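Local coordinates for protein lipocalin allergen (Canis lupus familiaris, PDB 4ODD) that is a dog dander allergen of the lipocalin family and probably binds small molecules within its beta-barrel, at residues 33-38 / 149-154; 54-59 / 79-84; 87-90 / 96-99; 130-135 / 140-145. All coordinates share one frame; numbering follows the deposited sequence.

Contact 1: 33-38 / 149-154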
loop_
_atom_site.group_PDB
_atom_site.type_symbol
_atom_site.label_atom_id
_atom_site.label_comp_id
_atom_site.label_asym_id
_atom_site.label_seq_id
_atom_site.Cartn_x
_atom_site.Cartn_y
_atom_site.Cartn_z
ATOM N N PRO A 33 5.799 -8.059 -6.809
ATOM C CA PRO A 33 4.359 -8.107 -6.544
ATOM C C PRO A 33 3.889 -6.929 -5.694
ATOM O O PRO A 33 2.691 -6.725 -5.539
ATOM C CB PRO A 33 4.177 -9.434 -5.794
ATOM C CG PRO A 33 5.503 -9.698 -5.153
ATOM C CD PRO A 33 6.543 -9.112 -6.099
ATOM N N PHE A 34 4.825 -6.158 -5.158
ATOM C CA PHE A 34 4.439 -5.032 -4.332
ATOM C C PHE A 34 4.737 -3.716 -5.000
ATOM O O PHE A 34 4.620 -2.654 -4.384
ATOM C CB PHE A 34 5.017 -5.144 -2.915
ATOM C CG PHE A 34 4.340 -6.208 -2.095
ATOM C CD1 PHE A 34 3.176 -5.922 -1.391
ATOM C CD2 PHE A 34 4.828 -7.512 -2.077
ATOM C CE1 PHE A 34 2.525 -6.908 -0.647
ATOM C CE2 PHE A 34 4.192 -8.499 -1.349
ATOM C CZ PHE A 34 3.031 -8.196 -0.628
ATOM N N ARG A 35 5.107 -3.795 -6.275
ATOM C CA ARG A 35 5.089 -2.620 -7.132
ATOM C C ARG A 35 3.617 -2.351 -7.494
ATOM O O ARG A 35 3.152 -2.658 -8.594
ATOM C CB ARG A 35 5.959 -2.839 -8.378
ATOM C CG ARG A 35 6.357 -1.559 -9.107
ATOM C CD ARG A 35 7.347 -1.842 -10.217
ATOM N NE ARG A 35 7.638 -0.661 -11.028
ATOM C CZ ARG A 35 8.657 0.169 -10.813
ATOM N NH1 ARG A 35 9.492 -0.040 -9.803
ATOM N NH2 ARG A 35 8.839 1.220 -11.608
ATOM N N ILE A 36 2.896 -1.788 -6.532
ATOM C CA ILE A 36 1.442 -1.716 -6.557
ATOM C C ILE A 36 0.922 -0.364 -7.018
ATOM O O ILE A 36 1.280 0.690 -6.472
ATOM C CB ILE A 36 0.860 -1.954 -5.151
ATOM C CG1 ILE A 36 1.218 -3.343 -4.654
ATOM C CG2 ILE A 36 -0.651 -1.781 -5.168
ATOM C CD1 ILE A 36 0.811 -4.406 -5.602
ATOM N N TYR A 37 0.051 -0.385 -8.011
ATOM C CA TYR A 37 -0.587 0.852 -8.426
ATOM C C TYR A 37 -2.014 0.828 -7.949
ATOM O O TYR A 37 -2.860 0.110 -8.486
ATOM C CB TYR A 37 -0.503 1.034 -9.937
ATOM C CG TYR A 37 0.924 1.208 -10.401
ATOM C CD1 TYR A 37 1.552 2.456 -10.325
ATOM C CD2 TYR A 37 1.655 0.132 -10.902
ATOM C CE1 TYR A 37 2.867 2.631 -10.755
ATOM C CE2 TYR A 37 2.958 0.301 -11.332
ATOM C CZ TYR A 37 3.560 1.546 -11.251
ATOM O OH TYR A 37 4.858 1.684 -11.676
ATOM N N LEU A 38 -2.269 1.595 -6.905
ATOM C CA LEU A 38 -3.607 1.659 -6.356
ATOM C C LEU A 38 -4.599 2.284 -7.291
ATOM O O LEU A 38 -4.270 3.189 -8.070
ATOM C CB LEU A 38 -3.609 2.367 -5.013
ATOM C CG LEU A 38 -3.725 1.172 -4.063
ATOM C CD1 LEU A 38 -2.649 1.199 -2.985
ATOM C CD2 LEU A 38 -5.143 1.035 -3.490
ATOM N N GLY A 149 4.629 7.500 -8.707
ATOM C CA GLY A 149 3.729 8.535 -9.184
ATOM C C GLY A 149 3.727 8.799 -10.684
ATOM O O GLY A 149 2.696 9.195 -11.240
ATOM N N ASP A 150 4.860 8.581 -11.349
ATOM C CA ASP A 150 4.984 8.952 -12.762
ATOM C C ASP A 150 5.116 7.774 -13.731
ATOM O O ASP A 150 5.391 7.972 -14.920
ATOM C CB ASP A 150 6.176 9.890 -12.957
ATOM C CG ASP A 150 7.494 9.238 -12.568
ATOM O OD1 ASP A 150 7.494 8.010 -12.297
ATOM O OD2 ASP A 150 8.519 9.956 -12.526
ATOM N N THR A 151 4.935 6.560 -13.225
ATOM C CA THR A 151 5.027 5.364 -14.058
ATOM C C THR A 151 3.720 4.579 -14.092
ATOM O O THR A 151 3.697 3.403 -14.493
ATOM C CB THR A 151 6.167 4.435 -13.606
ATOM O OG1 THR A 151 6.092 4.213 -12.189
ATOM C CG2 THR A 151 7.498 5.075 -13.926
ATOM N N ASP A 152 2.638 5.232 -13.672
ATOM C CA ASP A 152 1.344 4.575 -13.639
ATOM C C ASP A 152 0.699 4.626 -15.009
ATOM O O ASP A 152 -0.142 5.477 -15.269
ATOM C CB ASP A 152 0.427 5.212 -12.599
ATOM C CG ASP A 152 -0.754 4.325 -12.255
ATOM O OD1 ASP A 152 -0.916 3.279 -12.944
ATOM O OD2 ASP A 152 -1.512 4.681 -11.310
ATOM N N ASN A 153 1.094 3.701 -15.874
ATOM C CA ASN A 153 0.597 3.674 -17.234
ATOM C C ASN A 153 -0.524 2.664 -17.418
ATOM O O ASN A 153 -0.900 2.348 -18.547
ATOM C CB ASN A 153 1.744 3.371 -18.206
ATOM C CG ASN A 153 2.361 1.994 -17.978
ATOM O OD1 ASN A 153 1.848 0.982 -18.453
ATOM N ND2 ASN A 153 3.467 1.957 -17.251
ATOM N N CYS A 154 -1.054 2.154 -16.313
ATOM C CA CYS A 154 -2.120 1.160 -16.382
ATOM C C CYS A 154 -3.502 1.808 -16.515
ATOM O O CYS A 154 -3.668 2.987 -16.193
ATOM C CB CYS A 154 -2.055 0.222 -15.174
ATOM S SG CYS A 154 -0.616 -0.868 -15.189
#

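Contact 2: 54-59 / 79-84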
loop_
_atom_site.group_PDB
_atom_site.type_symbol
_atom_site.label_atom_id
_atom_site.label_comp_id
_atom_site.label_asym_id
_atom_site.label_seq_id
_atom_site.Cartn_x
_atom_site.Cartn_y
_atom_site.Cartn_z
ATOM N N PHE A 54 -6.181 -2.545 -7.333
ATOM C CA PHE A 54 -4.905 -2.015 -7.800
ATOM C C PHE A 54 -4.343 -2.804 -8.963
ATOM O O PHE A 54 -4.789 -3.908 -9.247
ATOM C CB PHE A 54 -3.899 -2.019 -6.659
ATOM C CG PHE A 54 -3.583 -3.396 -6.143
ATOM C CD1 PHE A 54 -2.562 -4.155 -6.709
ATOM C CD2 PHE A 54 -4.292 -3.928 -5.074
ATOM C CE1 PHE A 54 -2.262 -5.428 -6.213
ATOM C CE2 PHE A 54 -4.008 -5.191 -4.585
ATOM C CZ PHE A 54 -2.999 -5.942 -5.143
ATOM N N TYR A 55 -3.347 -2.230 -9.629
ATOM C CA TYR A 55 -2.654 -2.926 -10.717
ATOM C C TYR A 55 -1.214 -3.266 -10.333
ATOM O O TYR A 55 -0.556 -2.526 -9.599
ATOM C CB TYR A 55 -2.654 -2.084 -12.001
ATOM C CG TYR A 55 -3.974 -2.051 -12.748
ATOM C CD1 TYR A 55 -4.264 -2.993 -13.732
ATOM C CD2 TYR A 55 -4.919 -1.069 -12.487
ATOM C CE1 TYR A 55 -5.465 -2.966 -14.428
ATOM C CE2 TYR A 55 -6.129 -1.030 -13.177
ATOM C CZ TYR A 55 -6.396 -1.986 -14.144
ATOM O OH TYR A 55 -7.595 -1.955 -14.826
ATOM N N VAL A 56 -0.749 -4.412 -10.807
ATOM C CA VAL A 56 0.673 -4.732 -10.808
ATOM C C VAL A 56 1.077 -5.013 -12.240
ATOM O O VAL A 56 0.280 -5.540 -13.024
ATOM C CB VAL A 56 0.999 -5.999 -9.980
ATOM C CG1 VAL A 56 1.054 -5.678 -8.515
ATOM C CG2 VAL A 56 -0.027 -7.096 -10.262
ATOM N N LYS A 57 2.310 -4.655 -12.585
ATOM C CA LYS A 57 2.852 -5.024 -13.887
ATOM C C LYS A 57 3.375 -6.462 -13.773
ATOM O O LYS A 57 4.280 -6.739 -12.992
ATOM C CB LYS A 57 3.953 -4.045 -14.351
ATOM C CG LYS A 57 3.503 -2.592 -14.679
ATOM C CD LYS A 57 4.722 -1.712 -15.093
ATOM C CE LYS A 57 4.507 -0.192 -14.925
ATOM N NZ LYS A 57 5.806 0.591 -14.930
ATOM N N VAL A 58 2.768 -7.379 -14.520
ATOM C CA VAL A 58 3.201 -8.772 -14.518
ATOM C C VAL A 58 3.746 -9.181 -15.883
ATOM O O VAL A 58 2.979 -9.476 -16.807
ATOM C CB VAL A 58 2.056 -9.731 -14.120
ATOM C CG1 VAL A 58 2.469 -11.179 -14.365
ATOM C CG2 VAL A 58 1.655 -9.509 -12.664
ATOM N N ASP A 59 5.072 -9.203 -15.995
ATOM C CA ASP A 59 5.747 -9.472 -17.261
ATOM C C ASP A 59 5.396 -8.386 -18.273
ATOM O O ASP A 59 4.999 -8.675 -19.409
ATOM C CB ASP A 59 5.396 -10.866 -17.790
ATOM C CG ASP A 59 5.892 -11.987 -16.871
ATOM O OD1 ASP A 59 6.979 -11.836 -16.261
ATOM O OD2 ASP A 59 5.193 -13.022 -16.751
ATOM N N GLY A 79 -5.062 -10.057 5.037
ATOM C CA GLY A 79 -5.575 -10.529 3.772
ATOM C C GLY A 79 -4.528 -11.246 2.952
ATOM O O GLY A 79 -3.321 -11.007 3.118
ATOM N N GLU A 80 -4.986 -12.127 2.062
ATOM C CA GLU A 80 -4.071 -12.913 1.253
ATOM C C GLU A 80 -3.803 -12.234 -0.071
ATOM O O GLU A 80 -4.709 -11.803 -0.768
ATOM C CB GLU A 80 -4.608 -14.327 1.041
ATOM C CG GLU A 80 -3.551 -15.346 0.639
ATOM C CD GLU A 80 -2.650 -15.780 1.809
ATOM O OE1 GLU A 80 -1.558 -16.362 1.551
ATOM O OE2 GLU A 80 -3.041 -15.535 2.983
ATOM N N TYR A 81 -2.527 -12.126 -0.397
ATOM C CA TYR A 81 -2.075 -11.654 -1.694
ATOM C C TYR A 81 -0.582 -11.890 -1.664
ATOM O O TYR A 81 0.127 -11.288 -0.855
ATOM C CB TYR A 81 -2.369 -10.166 -1.902
ATOM C CG TYR A 81 -1.546 -9.562 -3.014
ATOM C CD1 TYR A 81 -1.922 -9.723 -4.348
ATOM C CD2 TYR A 81 -0.379 -8.852 -2.738
ATOM C CE1 TYR A 81 -1.167 -9.183 -5.390
ATOM C CE2 TYR A 81 0.405 -8.312 -3.770
ATOM C CZ TYR A 81 0.009 -8.474 -5.104
ATOM O OH TYR A 81 0.784 -7.945 -6.147
ATOM N N ASN A 82 -0.107 -12.786 -2.519
ATOM C CA ASN A 82 1.300 -13.144 -2.513
ATOM C C ASN A 82 1.720 -13.541 -1.103
ATOM O O ASN A 82 2.769 -13.125 -0.625
ATOM C CB ASN A 82 2.127 -11.954 -2.972
ATOM C CG ASN A 82 3.155 -12.317 -4.039
ATOM O OD1 ASN A 82 2.800 -12.600 -5.182
ATOM N ND2 ASN A 82 4.437 -12.267 -3.677
ATOM N N GLY A 83 0.894 -14.335 -0.432
ATOM C CA GLY A 83 1.176 -14.738 0.933
ATOM C C GLY A 83 0.261 -14.044 1.911
ATOM O O GLY A 83 -0.748 -13.461 1.507
ATOM N N GLY A 84 0.614 -14.104 3.195
ATOM C CA GLY A 84 -0.158 -13.467 4.248
ATOM C C GLY A 84 0.276 -12.030 4.428
ATOM O O GLY A 84 1.456 -11.700 4.304
#

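Contact 3: 87-90 / 96-99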
loop_
_atom_site.group_PDB
_atom_site.type_symbol
_atom_site.label_atom_id
_atom_site.label_comp_id
_atom_site.label_asym_id
_atom_site.label_seq_id
_atom_site.Cartn_x
_atom_site.Cartn_y
_atom_site.Cartn_z
ATOM N N PHE A 87 -1.666 -5.611 7.646
ATOM C CA PHE A 87 -1.642 -4.265 7.120
ATOM C C PHE A 87 -2.223 -3.260 8.098
ATOM O O PHE A 87 -3.154 -3.570 8.859
ATOM C CB PHE A 87 -2.406 -4.231 5.790
ATOM C CG PHE A 87 -2.385 -2.905 5.114
ATOM C CD1 PHE A 87 -3.521 -2.108 5.088
ATOM C CD2 PHE A 87 -1.226 -2.436 4.515
ATOM C CE1 PHE A 87 -3.502 -0.865 4.460
ATOM C CE2 PHE A 87 -1.198 -1.196 3.894
ATOM C CZ PHE A 87 -2.337 -0.411 3.863
ATOM N N ARG A 88 -1.683 -2.047 8.059
ATOM C CA ARG A 88 -2.152 -0.986 8.926
ATOM C C ARG A 88 -2.113 0.337 8.203
ATOM O O ARG A 88 -1.179 0.618 7.466
ATOM C CB ARG A 88 -1.300 -0.906 10.197
ATOM C CG ARG A 88 -1.531 -2.043 11.203
ATOM C CD ARG A 88 -0.903 -1.722 12.567
ATOM N NE ARG A 88 -0.862 -2.862 13.486
ATOM C CZ ARG A 88 -1.914 -3.360 14.135
ATOM N NH1 ARG A 88 -3.122 -2.845 13.961
ATOM N NH2 ARG A 88 -1.764 -4.395 14.953
ATOM N N ILE A 89 -3.142 1.147 8.397
ATOM C CA ILE A 89 -3.087 2.532 7.989
ATOM C C ILE A 89 -2.337 3.275 9.080
ATOM O O ILE A 89 -2.748 3.264 10.235
ATOM C CB ILE A 89 -4.486 3.118 7.881
ATOM C CG1 ILE A 89 -5.370 2.201 7.039
ATOM C CG2 ILE A 89 -4.434 4.521 7.284
ATOM C CD1 ILE A 89 -4.785 1.909 5.698
ATOM N N ILE A 90 -1.233 3.909 8.728
ATOM C CA ILE A 90 -0.464 4.661 9.707
ATOM C C ILE A 90 -1.036 6.071 9.892
ATOM O O ILE A 90 -0.976 6.635 10.983
ATOM C CB ILE A 90 1.017 4.786 9.286
ATOM C CG1 ILE A 90 1.655 3.402 9.109
ATOM C CG2 ILE A 90 1.783 5.606 10.294
ATOM C CD1 ILE A 90 1.491 2.515 10.312
ATOM N N ALA A 96 -4.011 12.444 1.477
ATOM C CA ALA A 96 -2.977 11.414 1.582
ATOM C C ALA A 96 -3.314 10.177 2.446
ATOM O O ALA A 96 -4.291 10.163 3.204
ATOM C CB ALA A 96 -1.654 12.051 2.026
ATOM N N LEU A 97 -2.481 9.146 2.319
ATOM C CA LEU A 97 -2.692 7.876 2.994
ATOM C C LEU A 97 -1.358 7.143 3.145
ATOM O O LEU A 97 -0.696 6.833 2.158
ATOM C CB LEU A 97 -3.664 7.023 2.182
ATOM C CG LEU A 97 -4.191 5.768 2.860
ATOM C CD1 LEU A 97 -5.063 6.173 4.028
ATOM C CD2 LEU A 97 -4.976 4.926 1.870
ATOM N N ILE A 98 -0.961 6.876 4.378
ATOM C CA ILE A 98 0.259 6.103 4.613
ATOM C C ILE A 98 -0.056 4.698 5.152
ATOM O O ILE A 98 -0.679 4.545 6.216
ATOM C CB ILE A 98 1.215 6.809 5.590
ATOM C CG1 ILE A 98 1.669 8.150 5.018
ATOM C CG2 ILE A 98 2.433 5.922 5.885
ATOM C CD1 ILE A 98 2.571 8.932 5.954
ATOM N N GLY A 99 0.369 3.679 4.412
ATOM C CA GLY A 99 0.115 2.315 4.818
ATOM C C GLY A 99 1.396 1.582 5.149
ATOM O O GLY A 99 2.477 1.926 4.641
#

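Contact 4: 130-135 / 140-145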
loop_
_atom_site.group_PDB
_atom_site.type_symbol
_atom_site.label_atom_id
_atom_site.label_comp_id
_atom_site.label_asym_id
_atom_site.label_seq_id
_atom_site.Cartn_x
_atom_site.Cartn_y
_atom_site.Cartn_z
ATOM N N LYS A 130 6.541 12.400 6.688
ATOM C CA LYS A 130 5.894 11.390 7.527
ATOM C C LYS A 130 6.129 10.006 6.944
ATOM O O LYS A 130 6.357 9.032 7.672
ATOM C CB LYS A 130 4.389 11.666 7.655
ATOM C CG LYS A 130 3.968 12.290 8.980
ATOM C CD LYS A 130 2.479 12.626 8.985
ATOM C CE LYS A 130 2.068 13.366 10.255
ATOM N NZ LYS A 130 0.655 13.857 10.205
ATOM N N PHE A 131 6.090 9.930 5.618
ATOM C CA PHE A 131 6.358 8.672 4.950
ATOM C C PHE A 131 7.780 8.204 5.209
ATOM O O PHE A 131 7.982 7.112 5.737
ATOM C CB PHE A 131 6.090 8.754 3.451
ATOM C CG PHE A 131 6.547 7.532 2.698
ATOM C CD1 PHE A 131 5.861 6.332 2.808
ATOM C CD2 PHE A 131 7.673 7.578 1.893
ATOM C CE1 PHE A 131 6.284 5.207 2.117
ATOM C CE2 PHE A 131 8.100 6.459 1.195
ATOM C CZ PHE A 131 7.409 5.275 1.302
ATOM N N LYS A 132 8.759 9.030 4.849
ATOM C CA LYS A 132 10.162 8.655 5.023
ATOM C C LYS A 132 10.475 8.343 6.489
ATOM O O LYS A 132 11.229 7.409 6.807
ATOM C CB LYS A 132 11.083 9.749 4.477
ATOM C CG LYS A 132 10.851 10.045 3.003
ATOM C CD LYS A 132 12.096 10.633 2.326
ATOM C CE LYS A 132 11.855 10.911 0.837
ATOM N NZ LYS A 132 13.112 11.253 0.091
ATOM N N LYS A 133 9.871 9.127 7.372
ATOM C CA LYS A 133 9.972 8.874 8.796
ATOM C C LYS A 133 9.550 7.436 9.086
ATOM O O LYS A 133 10.339 6.663 9.625
ATOM C CB LYS A 133 9.095 9.861 9.569
ATOM C CG LYS A 133 9.168 9.732 11.091
ATOM C CD LYS A 133 8.285 10.788 11.770
ATOM C CE LYS A 133 8.096 10.514 13.256
ATOM N NZ LYS A 133 7.203 9.347 13.493
ATOM N N LEU A 134 8.319 7.082 8.712
ATOM C CA LEU A 134 7.822 5.722 8.915
ATOM C C LEU A 134 8.777 4.697 8.337
ATOM O O LEU A 134 9.147 3.728 9.003
ATOM C CB LEU A 134 6.443 5.514 8.280
ATOM C CG LEU A 134 6.032 4.032 8.309
ATOM C CD1 LEU A 134 5.285 3.707 9.594
ATOM C CD2 LEU A 134 5.213 3.639 7.085
ATOM N N SER A 135 9.153 4.909 7.083
ATOM C CA SER A 135 10.037 3.988 6.401
ATOM C C SER A 135 11.287 3.783 7.262
ATOM O O SER A 135 11.707 2.651 7.523
ATOM C CB SER A 135 10.376 4.514 5.009
ATOM O OG SER A 135 11.159 3.578 4.310
ATOM N N ILE A 140 13.668 0.358 7.164
ATOM C CA ILE A 140 13.862 0.326 5.723
ATOM C C ILE A 140 14.890 1.371 5.318
ATOM O O ILE A 140 14.805 2.533 5.734
ATOM C CB ILE A 140 12.540 0.547 4.962
ATOM C CG1 ILE A 140 11.550 -0.569 5.316
ATOM C CG2 ILE A 140 12.793 0.630 3.455
ATOM C CD1 ILE A 140 10.096 -0.204 5.086
ATOM N N PRO A 141 15.876 0.946 4.514
ATOM C CA PRO A 141 16.943 1.805 3.992
ATOM C C PRO A 141 16.373 2.863 3.066
ATOM O O PRO A 141 15.546 2.545 2.210
ATOM C CB PRO A 141 17.809 0.833 3.180
ATOM C CG PRO A 141 17.442 -0.538 3.673
ATOM C CD PRO A 141 16.005 -0.447 4.041
ATOM N N GLU A 142 16.821 4.103 3.224
ATOM C CA GLU A 142 16.312 5.198 2.410
ATOM C C GLU A 142 16.498 4.986 0.896
ATOM O O GLU A 142 15.750 5.531 0.089
ATOM C CB GLU A 142 16.927 6.520 2.855
ATOM C CG GLU A 142 16.179 7.736 2.330
ATOM C CD GLU A 142 16.541 9.012 3.063
ATOM O OE1 GLU A 142 17.600 9.040 3.729
ATOM O OE2 GLU A 142 15.760 9.987 2.974
ATOM N N GLU A 143 17.486 4.188 0.513
ATOM C CA GLU A 143 17.718 3.883 -0.898
ATOM C C GLU A 143 16.677 2.907 -1.447
ATOM O O GLU A 143 16.554 2.726 -2.654
ATOM C CB GLU A 143 19.141 3.338 -1.125
ATOM C CG GLU A 143 19.534 2.119 -0.269
ATOM C CD GLU A 143 20.055 2.497 1.118
ATOM O OE1 GLU A 143 19.757 3.612 1.601
ATOM O OE2 GLU A 143 20.773 1.678 1.729
ATOM N N ASN A 144 15.931 2.276 -0.550
ATOM C CA ASN A 144 14.893 1.348 -0.967
ATOM C C ASN A 144 13.561 2.051 -1.214
ATOM O O ASN A 144 12.530 1.402 -1.339
ATOM C CB ASN A 144 14.739 0.206 0.043
ATOM C CG ASN A 144 15.892 -0.789 -0.013
ATOM O OD1 ASN A 144 16.716 -0.752 -0.925
ATOM N ND2 ASN A 144 15.943 -1.693 0.954
ATOM N N ILE A 145 13.594 3.378 -1.293
ATOM C CA ILE A 145 12.395 4.154 -1.586
ATOM C C ILE A 145 12.235 4.366 -3.086
ATOM O O ILE A 145 13.185 4.755 -3.765
ATOM C CB ILE A 145 12.427 5.525 -0.904
ATOM C CG1 ILE A 145 12.361 5.363 0.614
ATOM C CG2 ILE A 145 11.282 6.403 -1.415
ATOM C CD1 ILE A 145 12.383 6.688 1.374
#

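Contact 1: 33-38 / 149-154
The carboxylate of Asp152 lies close to parallel with the ring of Tyr37, their planes 27° apart, although no hydrogen bond joins the two groups. The pairing ties the barrel wall of the lipocalin fold, near the beginning of strand 36-44, to the irregular C-terminal segment 149-154. The two side chains slide past one another in opposite directions, and Asp152 CG comes to 3.5 Å from Tyr37 CD1. The acid has a stronger partner than the ring: its OD2 forms a salt bridge with Arg39, which probably offsets much of its negative charge. Tyr37 holds its CG opposite the carbonyl carbon (chi1 -65°), a setting that carries the ring out past Asp152 as far as Thr151. Arg35, its chain extended as far as NE, brings NH2 to 4.1 Å from Thr151 OG1, a looser approach made across the threonine at about a right angle. Three residues after Thr151, Cys154 is bonded to Cys62 by a disulfide, so the segment is held to the barrel by both side-chain packing and a covalent link. At the rim of the phenol, Thr151 OG1 sits in the ring plane and shares a hydrogen bond of 2.9 Å with Tyr37 OH.

Contact 2: 54-59 / 79-84
Tyr81 makes the whole of this contact from segment 79-84, reaching Phe54 and Val56 just where the chain leaves the weakly bonded strand at 79-80 and starts to turn. Its CG lies trans to the backbone N (chi1 162°), and the ring extends toward strand 49-57 to meet side chains coming from the opposite direction. Phe54 presents an edge to one face of this ring in a T-shaped stack, with centroids 5.3 Å apart and planes at 88°. The nearest atoms are Phe54 CZ and Tyr81 CE1, 3.7 Å apart, with CZ offset toward the rim of the tyrosine. Farther out, the phenol oxygen Tyr81 OH touches the methyl Val56 CG1 at 3.3 Å, while its polar partner is probably the carbonyl of Pro33. Next in the chain, Asn82 folds back so that its CB lies 4.0 Å above the opposite face of the Tyr81 ring. Gly83 then closes the turn: its O accepts a hydrogen bond from Tyr81 N (2.9 Å). At Gly84 the chain enters strand 84-92. Phe34 adds a second edge-to-face partner for Tyr81, and together these rings form an aromatic cluster at the end of the barrel where the turn between strands 77-80 and 84-92 lies, the open end of the lipocalin calyx.

Contact 3: 87-90 / 96-99
Ile89 and Leu97 meet because the first torsion of each swings a branch across the gap between strands: in Ile89 (chi1 -50°) CG2 stands opposite the backbone N, and in Leu97 (chi1 -169°) CG does. The result is a methyl contact of 3.7 Å between Ile89 CG2 and Leu97 CD1. Phe87 CZ reaches 3.8 Å from the bare CA of Gly99, where no side chain stands in the way. Gly99 and Ile89 form an antiparallel non-hydrogen-bonded pair in this beta hairpin; the short segments run at 139° to each other in N-to-C direction, short of strictly antiparallel, consistent with the twist of the barrel. The Gly99 CA also gives a CA-H...O contact of 3.4 Å to Arg88 O. Beside the pair, Ile90 N donates a hydrogen bond to Ile98 O. Ile90 CB packs 3.9 Å from Ile98 CG2, on the other face of the sheet from Ile89 and Leu97. The face bearing Ile90 and Ile98 is covered by helix 125-137, whose Leu134 touches both, whereas Phe87 stacks edge-to-face with Phe52 and the backbone of Leu97 and Gly99 bonds onward to strand 110-118.

Contact 4: 130-135 / 140-145
Ser135 O accepts the backbone N-H of Ile140 at 3.0 Å. This bond spans the C-terminal end of helix 125-137, where the chain turns back; the helix itself packs on the flank of the lipocalin barrel. The same two residues also meet through their side chains. Ser135 OG lies trans to its own backbone N (chi1 -176°) and touches Ile140 CB at 3.4 Å, with CG2 of the isoleucine nearly as close. The hydroxyl is not left to carbon alone, since Ser21 of strand 13-22 shares a hydrogen bond with it and so connects the helix to the barrel wall. Beyond Ile140 a short 3-10 turn at 142-143 brings the chain back alongside the helix, and Asn144 N bonds to Pro141 O across it. Ile145 then points toward the helix and packs with two of its residues through different branches. Its CG2 lies at the edge of the Phe131 ring, near the ring plane, 4.1 Å from CE2. Its CD1 abuts Lys132 CG at 4.0 Å, the two side chains crossing at about a right angle. On the exposed side, Glu142 extends toward the same lysine, placing OE2 3.8 Å from Lys132 CD and 4.1 Å from Lys132 NZ. The carboxylate thus lies beside the aliphatic end of Lys132, and the opposite charges probably attract only weakly; the firmer hold probably comes from the backbone bond, the buried Ser135 and the apolar packing of Ile145.

How the contacts relate
Contacts 1, 2 and 3 each have at least one segment on the antiparallel sheet that curls into the lipocalin barrel, while contact 4 lies on the helix packed against it. Contacts 1 and 2 are neighbours, their centres about 12 Å apart, and meet through adjoining strands 36-44 and 49-57. Contact 3 is about 17 Å from each of them, centre to centre, across the middle of the chain. It touches contact 4, about 14 Å away between centres, where Ile90 and Ile98 pack on helix 125-137. Along the sequence contacts 2, 3 and 4 follow in series, all within the span that contact 1 closes, so the C-terminal segment returns to the first half of the barrel.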